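Long-range contacts in ABC transporter, solute-binding protein (Staphylococcus aureus, PDB 6LKK), which binds glucose 6-phosphate as the extracellular solute-binding protein of a two-component signalling system, apparently as its sugar-phosphate sensor: residues M98-V103 with G210-V215; E249-S254 with Q265-L270; R115-L120 with V205-G210. One frame throughout, in Å; residues are numbered along the deposited sequence.

Contact 1: residues M98-V103 with G210-V215. With G6P (6-O-phosphono-alpha-D-glucopyranose), chain B.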
ATOM      1  N   MET A  98      -0.950  -4.345  -4.559  1.00 16.76           N
ATOM      2  CA  MET A  98       0.332  -3.700  -4.276  1.00 16.17           C
ATOM      3  C   MET A  98       1.234  -4.663  -3.521  1.00 17.07           C
ATOM      4  O   MET A  98       1.075  -4.840  -2.299  1.00 18.25           O
ATOM      5  CB  MET A  98       0.140  -2.418  -3.477  1.00 15.89           C
ATOM      6  CG  MET A  98       1.398  -1.570  -3.379  1.00 14.36           C
ATOM      7  SD  MET A  98       1.856  -0.832  -4.952  1.00 18.01           S
ATOM      8  CE  MET A  98       0.571   0.403  -5.090  1.00 19.37           C
ATOM      9  N   PRO A  99       2.186  -5.301  -4.193  1.00 15.60           N
ATOM     10  CA  PRO A  99       3.182  -6.090  -3.465  1.00 15.55           C
ATOM     11  C   PRO A  99       4.013  -5.204  -2.552  1.00 15.42           C
ATOM     12  O   PRO A  99       4.418  -4.101  -2.926  1.00 16.82           O
ATOM     13  CB  PRO A  99       4.038  -6.706  -4.580  1.00 15.58           C
ATOM     14  CG  PRO A  99       3.193  -6.642  -5.799  1.00 14.80           C
ATOM     15  CD  PRO A  99       2.357  -5.413  -5.652  1.00 15.16           C
ATOM     16  N   THR A 100       4.248  -5.688  -1.338  1.00 17.79           N
ATOM     17  CA  THR A 100       5.296  -5.121  -0.512  1.00 17.79           C
ATOM     18  C   THR A 100       6.632  -5.710  -0.947  1.00 18.22           C
ATOM     19  O   THR A 100       6.697  -6.829  -1.462  1.00 21.79           O
ATOM     20  CB  THR A 100       5.035  -5.395   0.970  1.00 19.55           C
ATOM     21  OG1 THR A 100       4.991  -6.808   1.203  1.00 19.23           O
ATOM     22  CG2 THR A 100       3.715  -4.774   1.399  1.00 19.96           C
ATOM     23  N   VAL A 101       7.700  -4.931  -0.780  1.00 16.51           N
ATOM     24  CA  VAL A 101       9.006  -5.310  -1.301  1.00 15.68           C
ATOM     25  C   VAL A 101      10.099  -4.876  -0.339  1.00 16.33           C
ATOM     26  O   VAL A 101       9.904  -4.016   0.521  1.00 14.32           O
ATOM     27  CB  VAL A 101       9.284  -4.700  -2.695  1.00 14.95           C
ATOM     28  CG1 VAL A 101       8.215  -5.118  -3.697  1.00 18.85           C
ATOM     29  CG2 VAL A 101       9.379  -3.183  -2.617  1.00 16.02           C
ATOM     30  N   ILE A 102      11.257  -5.498  -0.499  1.00 15.02           N
ATOM     31  CA  ILE A 102      12.506  -4.997   0.056  1.00 15.62           C
ATOM     32  C   ILE A 102      13.185  -4.166  -1.019  1.00 17.23           C
ATOM     33  O   ILE A 102      13.241  -4.569  -2.187  1.00 18.59           O
ATOM     34  CB  ILE A 102      13.411  -6.155   0.515  1.00 17.61           C
ATOM     35  CG1 ILE A 102      12.756  -6.934   1.652  1.00 15.55           C
ATOM     36  CG2 ILE A 102      14.784  -5.629   0.944  1.00 18.10           C
ATOM     37  CD1 ILE A 102      13.437  -8.251   1.956  1.00 16.77           C
ATOM     38  N   VAL A 103      13.695  -3.001  -0.640  1.00 14.52           N
ATOM     39  CA  VAL A 103      14.489  -2.175  -1.539  1.00 16.98           C
ATOM     40  C   VAL A 103      15.924  -2.166  -1.039  1.00 16.16           C
ATOM     41  O   VAL A 103      16.175  -2.052   0.166  1.00 17.05           O
ATOM     42  CB  VAL A 103      13.928  -0.744  -1.664  1.00 17.51           C
ATOM     43  CG1 VAL A 103      12.623  -0.771  -2.453  1.00 18.25           C
ATOM     44  CG2 VAL A 103      13.734  -0.109  -0.295  1.00 19.00           C
ATOM     45  N   GLY A 210       8.272 -15.227   1.348  1.00 23.67           N
ATOM     46  CA  GLY A 210       6.867 -14.891   1.288  1.00 24.55           C
ATOM     47  C   GLY A 210       6.669 -13.395   1.213  1.00 20.80           C
ATOM     48  O   GLY A 210       7.044 -12.657   2.129  1.00 21.13           O
ATOM     49  N   THR A 211       6.073 -12.950   0.114  1.00 18.18           N
ATOM     50  CA  THR A 211       5.828 -11.540  -0.148  1.00 19.87           C
ATOM     51  C   THR A 211       4.370 -11.215   0.149  1.00 20.25           C
ATOM     52  O   THR A 211       3.465 -11.874  -0.371  1.00 21.64           O
ATOM     53  CB  THR A 211       6.167 -11.215  -1.605  1.00 22.12           C
ATOM     54  OG1 THR A 211       7.555 -11.487  -1.840  1.00 21.49           O
ATOM     55  CG2 THR A 211       5.869  -9.762  -1.933  1.00 22.32           C
ATOM     56  N   MET A 212       4.148 -10.207   0.988  1.00 18.47           N
ATOM     57  CA  MET A 212       2.791  -9.769   1.291  1.00 14.93           C
ATOM     58  C   MET A 212       2.209  -9.011   0.103  1.00 16.60           C
ATOM     59  O   MET A 212       2.851  -8.109  -0.444  1.00 21.21           O
ATOM     60  CB  MET A 212       2.793  -8.882   2.536  1.00 23.03           C
ATOM     61  CG  MET A 212       1.422  -8.388   2.971  1.00 23.58           C
ATOM     62  SD  MET A 212       0.283  -9.722   3.372  1.00 28.76           S
ATOM     63  CE  MET A 212       1.169 -10.490   4.720  1.00 27.56           C
ATOM     64  N   LEU A 213       0.987  -9.371  -0.296  1.00 18.37           N
ATOM     65  CA  LEU A 213       0.273  -8.670  -1.359  1.00 18.39           C
ATOM     66  C   LEU A 213      -0.833  -7.835  -0.728  1.00 22.08           C
ATOM     67  O   LEU A 213      -1.803  -8.378  -0.190  1.00 24.14           O
ATOM     68  CB  LEU A 213      -0.305  -9.645  -2.383  1.00 18.45           C
ATOM     69  CG  LEU A 213      -0.996  -8.995  -3.586  1.00 21.28           C
ATOM     70  CD1 LEU A 213       0.001  -8.231  -4.443  1.00 18.75           C
ATOM     71  CD2 LEU A 213      -1.726 -10.034  -4.419  1.00 22.46           C
ATOM     72  N   ASN A 214      -0.688  -6.516  -0.799  1.00 17.33           N
ATOM     73  CA  ASN A 214      -1.725  -5.619  -0.315  1.00 17.61           C
ATOM     74  C   ASN A 214      -2.841  -5.519  -1.344  1.00 17.12           C
ATOM     75  O   ASN A 214      -2.586  -5.284  -2.529  1.00 18.86           O
ATOM     76  CB  ASN A 214      -1.161  -4.225  -0.045  1.00 17.05           C
ATOM     77  CG  ASN A 214      -0.066  -4.221   0.993  1.00 17.45           C
ATOM     78  OD1 ASN A 214       0.131  -5.200   1.713  1.00 20.26           O
ATOM     79  ND2 ASN A 214       0.652  -3.106   1.086  1.00 18.89           N
ATOM     80  N   VAL A 215      -4.077  -5.681  -0.892  1.00 15.42           N
ATOM     81  CA  VAL A 215      -5.246  -5.365  -1.698  1.00 16.28           C
ATOM     82  C   VAL A 215      -5.687  -3.972  -1.266  1.00 16.63           C
ATOM     83  O   VAL A 215      -6.347  -3.805  -0.235  1.00 16.42           O
ATOM     84  CB  VAL A 215      -6.358  -6.403  -1.532  1.00 17.95           C
ATOM     85  CG1 VAL A 215      -7.510  -6.100  -2.484  1.00 20.36           C
ATOM     86  CG2 VAL A 215      -5.819  -7.808  -1.781  1.00 20.53           C
TER
HETATM   87  C1  G6P B 401       0.821   0.508   1.371  1.00 34.23           C
HETATM   88  C2  G6P B 401      -0.373   0.428   0.387  1.00 19.60           C
HETATM   89  C3  G6P B 401      -0.600   1.656  -0.413  1.00 16.31           C
HETATM   90  C4  G6P B 401      -0.318   2.859   0.371  1.00 21.05           C
HETATM   91  C5  G6P B 401       1.175   2.919   0.674  1.00 17.44           C
HETATM   92  C6  G6P B 401       1.478   4.055   1.598  1.00 18.51           C
HETATM   93  O1  G6P B 401       1.662  -0.592   1.193  1.00 20.78           O
HETATM   94  O2  G6P B 401      -0.192  -0.676  -0.516  1.00 20.56           O
HETATM   95  O3  G6P B 401      -2.029   1.684  -0.845  1.00 18.79           O
HETATM   96  O4  G6P B 401      -0.681   4.046  -0.378  1.00 19.42           O
HETATM   97  O5  G6P B 401       1.683   1.690   1.312  1.00 20.33           O
HETATM   98  O6  G6P B 401       0.733   3.885   2.783  1.00 16.32           O
HETATM   99  P   G6P B 401       1.511   3.983   4.281  1.00 16.74           P
HETATM  100  O1P G6P B 401       0.450   3.888   5.362  1.00 19.19           O
HETATM  101  O2P G6P B 401       2.260   5.325   4.397  1.00 17.54           O
HETATM  102  O3P G6P B 401       2.468   2.855   4.416  1.00 16.90           O
HETATM  103  O   HOH W   1       6.518  -8.856   1.821  1.00 24.22           O
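Thr211 opens the contact with its methyl CG2, set anti to the backbone N (OG1 at chi1 -61°) and pressed against the backbone oxygen of Thr100 at 3.1 Å from CG2 to O; that buried oxygen has no hydrogen-bond partner in the model. Met212 O receives Thr100 N at 2.9 Å, almost along the C=O axis, and Thr100 OG1 lies 3.0 Å from the same Met212 O. A water joins Thr100 OG1 to Met212 N. Leu213 and Pro99 form a non-hydrogen-bonded antiparallel pair, side chains side by side and pointing the same way, with Leu213 CD1 3.8 Å from Pro99 CG. Strands 92-105 and 213-221 run antiparallel as neighbours in the central mixed sheet of a periplasmic-binding-protein fold, beside the ligand cleft. Asn214 pairs with Met98 through two backbone bonds: Met98 N to Asn214 O, straight and in the carbonyl plane, and Asn214 N to Met98 O, from well above the Met98 carbonyl plane. Both side chains share one sheet face. Asn214 ND2 donates to O2 of the glucose 6-phosphate at 3.0 Å, nearly straight at 170°, and lies 2.7 Å from O1 of the sugar, while Gln142 NE2 holds Asn214 OD1 and so fixes the amide flip. Met98 CG approaches the sugar O2 to 3.4 Å.

Contact 2: residues E249-S254 with Q265-L270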
ATOM      1  N   GLU A 249       0.977   3.066 -17.500  1.00 19.45           N
ATOM      2  CA  GLU A 249       1.893   4.143 -17.151  1.00 17.58           C
ATOM      3  C   GLU A 249       2.789   3.793 -15.969  1.00 21.66           C
ATOM      4  O   GLU A 249       3.947   4.225 -15.936  1.00 26.13           O
ATOM      5  CB  GLU A 249       1.112   5.422 -16.848  1.00 20.96           C
ATOM      6  CG  GLU A 249       1.989   6.572 -16.375  1.00 39.66           C
ATOM      7  CD  GLU A 249       1.284   7.914 -16.440  1.00 57.17           C
ATOM      8  OE1 GLU A 249       1.934   8.939 -16.142  1.00 59.32           O
ATOM      9  OE2 GLU A 249       0.085   7.945 -16.789  1.00 57.29           O
ATOM     10  N   PHE A 250       2.292   3.016 -15.004  1.00 18.39           N
ATOM     11  CA  PHE A 250       3.006   2.794 -13.752  1.00 16.66           C
ATOM     12  C   PHE A 250       3.388   1.346 -13.488  1.00 16.71           C
ATOM     13  O   PHE A 250       3.990   1.068 -12.445  1.00 18.60           O
ATOM     14  CB  PHE A 250       2.163   3.287 -12.568  1.00 17.46           C
ATOM     15  CG  PHE A 250       1.876   4.757 -12.591  1.00 19.93           C
ATOM     16  CD1 PHE A 250       2.809   5.664 -12.119  1.00 21.67           C
ATOM     17  CD2 PHE A 250       0.665   5.232 -13.062  1.00 22.40           C
ATOM     18  CE1 PHE A 250       2.542   7.019 -12.128  1.00 25.33           C
ATOM     19  CE2 PHE A 250       0.392   6.585 -13.073  1.00 26.30           C
ATOM     20  CZ  PHE A 250       1.331   7.480 -12.606  1.00 25.00           C
ATOM     21  N   ASP A 251       3.057   0.412 -14.379  1.00 17.35           N
ATOM     22  CA  ASP A 251       3.161  -1.011 -14.059  1.00 18.69           C
ATOM     23  C   ASP A 251       2.348  -1.342 -12.814  1.00 17.86           C
ATOM     24  O   ASP A 251       2.727  -2.201 -12.012  1.00 18.48           O
ATOM     25  CB  ASP A 251       4.618  -1.446 -13.866  1.00 18.04           C
ATOM     26  CG  ASP A 251       5.460  -1.236 -15.106  1.00 20.65           C
ATOM     27  OD1 ASP A 251       5.156  -1.860 -16.147  1.00 21.62           O
ATOM     28  OD2 ASP A 251       6.423  -0.445 -15.041  1.00 25.83           O
ATOM     29  N   ALA A 252       1.237  -0.637 -12.623  1.00 16.81           N
ATOM     30  CA  ALA A 252       0.313  -1.010 -11.568  1.00 16.88           C
ATOM     31  C   ALA A 252      -0.226  -2.407 -11.840  1.00 18.11           C
ATOM     32  O   ALA A 252      -0.164  -2.916 -12.961  1.00 18.24           O
ATOM     33  CB  ALA A 252      -0.840  -0.011 -11.476  1.00 17.64           C
ATOM     34  N   LYS A 253      -0.750  -3.032 -10.793  1.00 16.65           N
ATOM     35  CA  LYS A 253      -1.393  -4.335 -10.904  1.00 16.44           C
ATOM     36  C   LYS A 253      -2.890  -4.127 -10.713  1.00 18.01           C
ATOM     37  O   LYS A 253      -3.353  -3.860  -9.599  1.00 16.36           O
ATOM     38  CB  LYS A 253      -0.807  -5.316  -9.894  1.00 15.21           C
ATOM     39  CG  LYS A 253       0.612  -5.742 -10.258  1.00 16.52           C
ATOM     40  CD  LYS A 253       1.226  -6.657  -9.215  1.00 19.86           C
ATOM     41  CE  LYS A 253       2.512  -7.296  -9.724  1.00 16.65           C
ATOM     42  NZ  LYS A 253       3.564  -6.295 -10.054  1.00 16.45           N
ATOM     43  N   SER A 254      -3.635  -4.240 -11.807  1.00 15.74           N
ATOM     44  CA  SER A 254      -5.059  -3.947 -11.795  1.00 14.93           C
ATOM     45  C   SER A 254      -5.832  -4.974 -10.978  1.00 16.65           C
ATOM     46  O   SER A 254      -5.464  -6.150 -10.895  1.00 16.36           O
ATOM     47  CB  SER A 254      -5.601  -3.916 -13.223  1.00 17.38           C
ATOM     48  OG  SER A 254      -7.015  -3.771 -13.235  1.00 17.07           O
ATOM     49  N   GLN A 265      10.696  -4.375 -16.983  1.00 24.59           N
ATOM     50  CA  GLN A 265      12.026  -4.343 -16.361  1.00 25.73           C
ATOM     51  C   GLN A 265      11.977  -5.185 -15.087  1.00 21.46           C
ATOM     52  O   GLN A 265      11.489  -6.326 -15.138  1.00 23.30           O
ATOM     53  CB  GLN A 265      12.438  -2.889 -16.184  1.00 28.01           C
ATOM     54  CG  GLN A 265      12.570  -2.135 -17.502  1.00 36.95           C
ATOM     55  CD  GLN A 265      12.958  -0.684 -17.311  1.00 50.06           C
ATOM     56  OE1 GLN A 265      12.162   0.126 -16.836  1.00 53.15           O
ATOM     57  NE2 GLN A 265      14.187  -0.348 -17.681  1.00 65.93           N
ATOM     58  N   SER A 266      12.457  -4.688 -13.945  1.00 20.36           N
ATOM     59  CA  SER A 266      12.637  -5.535 -12.772  1.00 18.17           C
ATOM     60  C   SER A 266      11.358  -5.741 -11.970  1.00 20.22           C
ATOM     61  O   SER A 266      11.374  -6.517 -11.008  1.00 22.03           O
ATOM     62  CB  SER A 266      13.717  -4.946 -11.858  1.00 22.86           C
ATOM     63  OG  SER A 266      13.227  -3.825 -11.146  1.00 24.22           O
ATOM     64  N   ILE A 267      10.260  -5.070 -12.325  1.00 16.83           N
ATOM     65  CA  ILE A 267       8.978  -5.373 -11.704  1.00 17.83           C
ATOM     66  C   ILE A 267       8.593  -6.799 -12.077  1.00 19.11           C
ATOM     67  O   ILE A 267       8.814  -7.244 -13.210  1.00 21.62           O
ATOM     68  CB  ILE A 267       7.901  -4.370 -12.153  1.00 18.50           C
ATOM     69  CG1 ILE A 267       8.334  -2.926 -11.856  1.00 23.45           C
ATOM     70  CG2 ILE A 267       6.565  -4.679 -11.485  1.00 18.14           C
ATOM     71  CD1 ILE A 267       8.419  -2.582 -10.387  1.00 22.04           C
ATOM     72  N   GLU A 268       8.019  -7.529 -11.126  1.00 17.04           N
ATOM     73  CA  GLU A 268       7.651  -8.921 -11.344  1.00 19.23           C
ATOM     74  C   GLU A 268       6.142  -9.067 -11.481  1.00 18.49           C
ATOM     75  O   GLU A 268       5.371  -8.395 -10.786  1.00 19.15           O
ATOM     76  CB  GLU A 268       8.151  -9.811 -10.203  1.00 19.66           C
ATOM     77  CG  GLU A 268       9.670  -9.888 -10.091  1.00 22.70           C
ATOM     78  CD  GLU A 268      10.318 -10.745 -11.168  1.00 30.74           C
ATOM     79  OE1 GLU A 268       9.592 -11.334 -11.996  1.00 27.93           O
ATOM     80  OE2 GLU A 268      11.564 -10.830 -11.181  1.00 32.36           O
ATOM     81  N   ASN A 269       5.737  -9.948 -12.392  1.00 20.16           N
ATOM     82  CA  ASN A 269       4.359 -10.400 -12.479  1.00 19.17           C
ATOM     83  C   ASN A 269       4.010 -11.216 -11.238  1.00 19.59           C
ATOM     84  O   ASN A 269       4.869 -11.869 -10.641  1.00 18.87           O
ATOM     85  CB  ASN A 269       4.170 -11.242 -13.742  1.00 21.02           C
ATOM     86  CG  ASN A 269       2.732 -11.657 -13.968  1.00 25.17           C
ATOM     87  OD1 ASN A 269       2.230 -12.581 -13.328  1.00 27.84           O
ATOM     88  ND2 ASN A 269       2.067 -10.992 -14.904  1.00 25.12           N
ATOM     89  N   LEU A 270       2.734 -11.171 -10.847  1.00 19.76           N
ATOM     90  CA  LEU A 270       2.312 -11.892  -9.649  1.00 20.02           C
ATOM     91  C   LEU A 270       2.689 -13.366  -9.724  1.00 16.47           C
ATOM     92  O   LEU A 270       3.040 -13.976  -8.708  1.00 19.72           O
ATOM     93  CB  LEU A 270       0.806 -11.746  -9.437  1.00 22.53           C
ATOM     94  CG  LEU A 270       0.313 -10.440  -8.815  1.00 24.42           C
ATOM     95  CD1 LEU A 270      -1.204 -10.463  -8.735  1.00 30.88           C
ATOM     96  CD2 LEU A 270       0.911 -10.209  -7.430  1.00 25.07           C
TER
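The backbones run alongside each other without pairing, Asp251 CA lying 7.6 Å from Ile267 CA and Lys253 CA 8.5 Å from Asn269 CA, so side chains have to bridge the gap. In this periplasmic-binding-protein fold the first segment ends helix 240-250, turns at Asp251, which has a positive phi (56°), and enters the short, weakly bonded strand at 253-254 beside strand 92-105; residues 265-270 belong to the long irregular loop that leads on to helix 286-293. Lys253 does most of the bridging. Its CG stands anti to the carbonyl carbon, the chain runs out straight through CD and CE, and a bend at chi4 (61°) turns the ammonium to the backbone oxygen of Glu268. NZ meets that oxygen in the carbonyl plane at 2.9 Å. The charge of Lys253 has a second partner, a salt bridge to Glu189 of helix 189-197, so the ammonium joins this loop to that helix. Leu270 crosses the lysine chain obliquely, its CG 3.9 Å from both CD and CE of Lys253. Asp251 is tied by a salt bridge to Arg193 and accepts from Gln262 and Asp264 N, drawing the intervening loop to the turn; its CB comes only to 4.5 Å from Ile267 CG2. The same methyl, anti to the backbone N of Ile267, also approaches the ammonium end of Lys253, with CG2 3.7 Å from NZ.

Contact 3: residues R115-L120 with V205-G210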
ATOM      1  N   ARG A 115      18.221 -11.637  -0.549  1.00 18.54           N
ATOM      2  CA  ARG A 115      17.138 -12.299  -1.259  1.00 19.94           C
ATOM      3  C   ARG A 115      15.806 -12.226  -0.526  1.00 18.67           C
ATOM      4  O   ARG A 115      14.774 -12.553  -1.123  1.00 18.27           O
ATOM      5  CB  ARG A 115      17.478 -13.778  -1.497  1.00 20.88           C
ATOM      6  CG  ARG A 115      18.419 -14.042  -2.664  1.00 21.27           C
ATOM      7  CD  ARG A 115      19.846 -13.608  -2.373  1.00 19.79           C
ATOM      8  NE  ARG A 115      20.736 -13.947  -3.482  1.00 26.23           N
ATOM      9  CZ  ARG A 115      21.402 -15.094  -3.602  1.00 26.02           C
ATOM     10  NH1 ARG A 115      22.176 -15.295  -4.658  1.00 30.59           N
ATOM     11  NH2 ARG A 115      21.308 -16.035  -2.673  1.00 23.58           N
ATOM     12  N   GLY A 116      15.797 -11.815   0.734  1.00 18.74           N
ATOM     13  CA  GLY A 116      14.575 -11.833   1.509  1.00 18.76           C
ATOM     14  C   GLY A 116      14.823 -11.400   2.936  1.00 17.60           C
ATOM     15  O   GLY A 116      15.838 -10.773   3.243  1.00 18.13           O
ATOM     16  N   TYR A 117      13.878 -11.756   3.810  1.00 18.13           N
ATOM     17  CA  TYR A 117      13.909 -11.262   5.185  1.00 17.11           C
ATOM     18  C   TYR A 117      15.076 -11.845   5.973  1.00 15.94           C
ATOM     19  O   TYR A 117      15.708 -11.135   6.763  1.00 20.22           O
ATOM     20  CB  TYR A 117      12.591 -11.577   5.887  1.00 18.00           C
ATOM     21  CG  TYR A 117      11.419 -10.778   5.374  1.00 19.42           C
ATOM     22  CD1 TYR A 117      11.350  -9.404   5.560  1.00 17.61           C
ATOM     23  CD2 TYR A 117      10.371 -11.402   4.712  1.00 19.96           C
ATOM     24  CE1 TYR A 117      10.272  -8.678   5.092  1.00 16.71           C
ATOM     25  CE2 TYR A 117       9.296 -10.685   4.245  1.00 18.67           C
ATOM     26  CZ  TYR A 117       9.251  -9.326   4.435  1.00 17.22           C
ATOM     27  OH  TYR A 117       8.173  -8.622   3.965  1.00 19.03           O
ATOM     28  N   GLN A 118      15.369 -13.134   5.793  1.00 18.84           N
ATOM     29  CA  GLN A 118      16.459 -13.747   6.547  1.00 21.84           C
ATOM     30  C   GLN A 118      17.786 -13.060   6.253  1.00 19.77           C
ATOM     31  O   GLN A 118      18.599 -12.846   7.161  1.00 21.94           O
ATOM     32  CB  GLN A 118      16.550 -15.238   6.230  1.00 22.96           C
ATOM     33  CG  GLN A 118      15.379 -16.047   6.750  1.00 24.89           C
ATOM     34  CD  GLN A 118      15.647 -17.540   6.735  1.00 38.49           C
ATOM     35  OE1 GLN A 118      16.795 -17.977   6.641  1.00 35.67           O
ATOM     36  NE2 GLN A 118      14.584 -18.333   6.825  1.00 43.04           N
ATOM     37  N   ASP A 119      18.020 -12.700   4.990  1.00 18.28           N
ATOM     38  CA  ASP A 119      19.272 -12.049   4.618  1.00 19.19           C
ATOM     39  C   ASP A 119      19.416 -10.677   5.262  1.00 20.14           C
ATOM     40  O   ASP A 119      20.541 -10.198   5.440  1.00 22.08           O
ATOM     41  CB  ASP A 119      19.364 -11.917   3.100  1.00 19.07           C
ATOM     42  CG  ASP A 119      19.586 -13.247   2.411  1.00 23.30           C
ATOM     43  OD1 ASP A 119      19.824 -14.256   3.109  1.00 21.83           O
ATOM     44  OD2 ASP A 119      19.520 -13.278   1.166  1.00 22.82           O
ATOM     45  N   LEU A 120      18.305 -10.022   5.603  1.00 17.56           N
ATOM     46  CA  LEU A 120      18.398  -8.719   6.250  1.00 17.12           C
ATOM     47  C   LEU A 120      19.024  -8.815   7.635  1.00 18.68           C
ATOM     48  O   LEU A 120      19.485  -7.797   8.165  1.00 22.96           O
ATOM     49  CB  LEU A 120      17.014  -8.076   6.343  1.00 19.48           C
ATOM     50  CG  LEU A 120      16.354  -7.677   5.020  1.00 18.64           C
ATOM     51  CD1 LEU A 120      14.971  -7.108   5.285  1.00 20.85           C
ATOM     52  CD2 LEU A 120      17.201  -6.668   4.254  1.00 22.19           C
ATOM     53  N   VAL A 205      13.422  -6.221  -4.417  1.00 15.68           N
ATOM     54  CA  VAL A 205      13.537  -7.613  -3.997  1.00 16.22           C
ATOM     55  C   VAL A 205      12.186  -8.071  -3.471  1.00 15.07           C
ATOM     56  O   VAL A 205      11.625  -7.460  -2.551  1.00 15.84           O
ATOM     57  CB  VAL A 205      14.631  -7.799  -2.934  1.00 16.86           C
ATOM     58  CG1 VAL A 205      14.620  -9.226  -2.386  1.00 18.77           C
ATOM     59  CG2 VAL A 205      15.996  -7.470  -3.517  1.00 17.73           C
ATOM     60  N   TYR A 206      11.669  -9.151  -4.050  1.00 17.86           N
ATOM     61  CA  TYR A 206      10.465  -9.789  -3.554  1.00 16.36           C
ATOM     62  C   TYR A 206      10.882 -10.921  -2.627  1.00 19.48           C
ATOM     63  O   TYR A 206      11.397 -11.942  -3.109  1.00 21.07           O
ATOM     64  CB  TYR A 206       9.626 -10.318  -4.715  1.00 19.38           C
ATOM     65  CG  TYR A 206       9.214  -9.230  -5.686  1.00 17.61           C
ATOM     66  CD1 TYR A 206      10.040  -8.857  -6.743  1.00 18.39           C
ATOM     67  CD2 TYR A 206       8.006  -8.560  -5.535  1.00 17.12           C
ATOM     68  CE1 TYR A 206       9.670  -7.853  -7.624  1.00 18.16           C
ATOM     69  CE2 TYR A 206       7.630  -7.554  -6.412  1.00 16.31           C
ATOM     70  CZ  TYR A 206       8.464  -7.209  -7.456  1.00 16.28           C
ATOM     71  OH  TYR A 206       8.095  -6.215  -8.336  1.00 17.60           O
ATOM     72  N   PRO A 207      10.706 -10.793  -1.310  1.00 17.60           N
ATOM     73  CA  PRO A 207      11.344 -11.745  -0.387  1.00 18.04           C
ATOM     74  C   PRO A 207      10.944 -13.187  -0.667  1.00 21.00           C
ATOM     75  O   PRO A 207       9.759 -13.516  -0.767  1.00 19.30           O
ATOM     76  CB  PRO A 207      10.870 -11.282   0.999  1.00 21.20           C
ATOM     77  CG  PRO A 207       9.798 -10.270   0.766  1.00 23.36           C
ATOM     78  CD  PRO A 207       9.997  -9.717  -0.601  1.00 14.91           C
ATOM     79  N   ILE A 208      11.956 -14.054  -0.777  1.00 18.92           N
ATOM     80  CA  ILE A 208      11.716 -15.449  -1.130  1.00 18.07           C
ATOM     81  C   ILE A 208      10.916 -16.180  -0.058  1.00 17.64           C
ATOM     82  O   ILE A 208      10.241 -17.168  -0.366  1.00 19.42           O
ATOM     83  CB  ILE A 208      13.047 -16.178  -1.407  1.00 19.53           C
ATOM     84  CG1 ILE A 208      13.985 -16.111  -0.198  1.00 18.50           C
ATOM     85  CG2 ILE A 208      13.726 -15.588  -2.639  1.00 19.32           C
ATOM     86  CD1 ILE A 208      15.204 -17.016  -0.316  1.00 18.35           C
ATOM     87  N   GLU A 209      10.961 -15.724   1.197  1.00 17.98           N
ATOM     88  CA  GLU A 209      10.218 -16.399   2.256  1.00 20.45           C
ATOM     89  C   GLU A 209       8.715 -16.189   2.148  1.00 21.93           C
ATOM     90  O   GLU A 209       7.956 -16.908   2.805  1.00 22.52           O
ATOM     91  CB  GLU A 209      10.673 -15.922   3.635  1.00 20.39           C
ATOM     92  CG  GLU A 209      12.147 -16.126   3.925  1.00 21.42           C
ATOM     93  CD  GLU A 209      13.002 -14.958   3.480  1.00 23.78           C
ATOM     94  OE1 GLU A 209      12.474 -14.055   2.793  1.00 20.03           O
ATOM     95  OE2 GLU A 209      14.203 -14.941   3.824  1.00 19.37           O
ATOM     96  N   GLY A 210       8.272 -15.227   1.348  1.00 23.67           N
ATOM     97  CA  GLY A 210       6.867 -14.891   1.288  1.00 24.55           C
ATOM     98  C   GLY A 210       6.669 -13.395   1.213  1.00 20.80           C
ATOM     99  O   GLY A 210       7.044 -12.657   2.129  1.00 21.13           O
TER
HETATM  100  O   HOH W   2      16.515 -14.000   2.819  1.00 20.31           O
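Glu209 meets two successive backbone amides with its carboxylate: OE1 takes Tyr117 N at 2.9 Å and OE2 takes Gln118 N at 2.9 Å. Both donors come from above the carboxylate plane, by 35° and 50°. CG anti to the carbonyl carbon and a bend at chi2 (89°) bring the carboxylate to the start of the helically wound residues 117-120. Gln118 adds its aliphatic CG, 3.3 Å from OE2 of Glu209. Alongside, Ile208 N donates to Arg115 O, in the carbonyl plane on a lone pair but long at 3.2 Å, and Pro207 CA makes a CA-H...O contact to the same oxygen. Gly116 CA lies 3.3 Å from Glu209 OE1, and the backbones are closest here, Gly116 CA to Pro207 CA 3.7 Å. Pro207 and Tyr117 lie side by side, Pro207 CG 3.5 Å from Tyr117 CE2, and Gly210 O sits at the edge of the tyrosine ring, in its plane.

Pro207 to Gly210 form a type I beta turn, closed by Gly210 N to Pro207 O, which follows strand 202-205 and leads to strand 213-221. It packs on the segment linking strands 92-105 and 129-132, in the part of the periplasmic-binding-protein fold that carries helix 138-151. Gly210 takes a positive phi, with backbone angles suited to glycine.

Farther out, a water donates to Glu209 OE2 and accepts from Asp119 N, giving the carboxylate a third partner. Asp119 OD2 accepts Arg115 N at 2.7 Å through its anti lone pair, tying the two ends of residues 115-119 together. Tyr117 OH is bonded to His143 ND1 on helix 138-151, and the ring also touches Ala146 and Ile147 there.

In the fold
Contacts 1 and 3 have centres about 11 Å apart and share Gly210; contact 3 is nested inside the loop closed by contact 1, and contact 2 follows both along the chain. Strand 92-105 ties them together. Contact 1 lies on it, strand 253-254 of contact 2 flanks it, and strand 202-205, which leads into contact 3, pairs with it through Ile102 and Val205. Contact 2, its centre about 12 Å from that of contact 1, packs on it through Leu213 with Leu270, and Tyr206 OH reaches Glu268 N to link contacts 2 and 3, centres about 19 Å apart. Contact 1 touches the sugar phosphate directly, whereas the side chains of Lys253 and Tyr117 stay about 10 and 11 Å from it.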